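Local coordinates for SAM-dependent methyltransferase (Pyrococcus horikoshii, PDB 1WZN) that transfers methyl groups from S-adenosyl-L-methionine to an acceptor that the structure does not show, and binds the by-product S-adenosyl-L-homocysteine, at the interface of chains A and B. Coordinates in Å, arbitrary orientation; residue numbers count along the deposited sequence, not the author numbering. Chains: chain A/B, SAM-dependent methyltransferase.

The interface of chains A and B. Residues chain A 169, 192, 196, 198; chain B 188, 199-202.
A:Leu192, at the end of strand 182-192, turns its CD2 branch toward strand 198-208 of chain B and lies over the backbone of B:Ala200. CD2 of A:Leu192 sits 3.5 Å from the carbonyl oxygen O of B:Ala200. The same A:Leu192 CD2 is 3.8 Å from CD1 of B:Leu188, so one methyl bridges a peptide group and a leucine tip. CG of A:Leu192 packs against the methyl CB of B:Ala200 at 3.9 Å. With CG anti to the carbonyl carbon (chi1 -76°) the chain extends toward B:Ala200, and chi2 of 53° brings CD2 rather than CD1 to the partner.

B:Leu188 comes up beside that methyl and crosses A:Val169 obliquely, its two methyls each meeting one branch of the valine: CD1 faces CG2 at 4.0 Å and CD2 faces CG1 at 4.1 Å. These separations indicate light apolar packing.

Polar pairing is supplied by the loop joining strands 182-192 and 198-208 of chain A. O of A:Gly196 accepts a hydrogen bond from N of B:Ala200 at 2.8 Å; the angle of 162° at the hydrogen makes it nearly straight, and the donor lies in the carbonyl plane, on a lone pair. This small, mainly apolar patch belongs to an interface between two copies that is not an exact two-fold; the structure alone does not show its biological role. At the same glycine, CA of A:Gly196 lies over the face of the B:Phe201 ring, near its outer rim, 3.6 Å from CZ.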
# COMPACT_ATOMS: atom_id res chain seq x y z
N VAL A 169 25.24 -3.60 -1.32
CA VAL A 169 23.88 -3.24 -0.92
C VAL A 169 23.30 -2.65 -2.19
O VAL A 169 23.83 -1.66 -2.72
CB VAL A 169 23.86 -2.21 0.21
CG1 VAL A 169 22.42 -1.75 0.47
CG2 VAL A 169 24.43 -2.83 1.48
N LEU A 192 30.70 -2.04 -0.17
CA LEU A 192 31.29 -1.77 1.14
C LEU A 192 32.49 -2.63 1.49
O LEU A 192 32.43 -3.86 1.43
CB LEU A 192 30.24 -1.97 2.24
CG LEU A 192 29.16 -0.91 2.46
CD1 LEU A 192 28.45 -0.60 1.15
CD2 LEU A 192 28.18 -1.41 3.52
N GLY A 196 34.70 0.10 6.14
CA GLY A 196 33.63 1.07 5.96
C GLY A 196 33.72 1.93 4.71
O GLY A 196 32.76 2.63 4.37
N VAL A 198 33.36 3.09 1.03
CA VAL A 198 32.35 2.68 0.05
C VAL A 198 32.56 3.26 -1.33
O VAL A 198 33.13 4.33 -1.50
CB VAL A 198 30.93 3.07 0.55
CG1 VAL A 198 30.92 4.50 1.04
CG2 VAL A 198 29.90 2.91 -0.57
N LEU B 188 21.55 -0.84 6.96
CA LEU B 188 22.67 -0.15 6.35
C LEU B 188 22.88 1.13 7.14
O LEU B 188 21.98 1.96 7.22
CB LEU B 188 22.38 0.21 4.89
CG LEU B 188 23.47 1.04 4.21
CD1 LEU B 188 24.74 0.21 4.06
CD2 LEU B 188 22.99 1.53 2.85
N LYS B 199 31.21 6.59 5.36
CA LYS B 199 31.64 5.27 5.77
C LYS B 199 30.31 4.54 5.93
O LYS B 199 29.36 5.10 6.49
CB LYS B 199 32.40 5.30 7.10
CG LYS B 199 33.86 5.68 6.96
CD LYS B 199 34.61 5.46 8.26
CE LYS B 199 36.11 5.61 8.06
NZ LYS B 199 36.61 4.65 7.04
N ALA B 200 30.23 3.32 5.43
CA ALA B 200 28.99 2.56 5.51
C ALA B 200 29.25 1.15 6.02
O ALA B 200 30.24 0.53 5.66
CB ALA B 200 28.32 2.51 4.15
N PHE B 201 28.33 0.66 6.85
CA PHE B 201 28.43 -0.67 7.43
C PHE B 201 27.08 -1.37 7.31
O PHE B 201 26.03 -0.75 7.48
CB PHE B 201 28.83 -0.57 8.90
CG PHE B 201 30.20 0.02 9.12
CD1 PHE B 201 31.34 -0.76 9.00
CD2 PHE B 201 30.34 1.38 9.39
CE1 PHE B 201 32.61 -0.21 9.16
CE2 PHE B 201 31.61 1.95 9.54
CZ PHE B 201 32.74 1.16 9.42
N LEU B 202 27.12 -2.67 7.04
CA LEU B 202 25.89 -3.43 6.89
C LEU B 202 25.68 -4.40 8.05
O LEU B 202 26.54 -5.24 8.32
CB LEU B 202 25.90 -4.22 5.57
CG LEU B 202 24.76 -5.23 5.41
CD1 LEU B 202 23.45 -4.49 5.24
CD2 LEU B 202 25.03 -6.13 4.20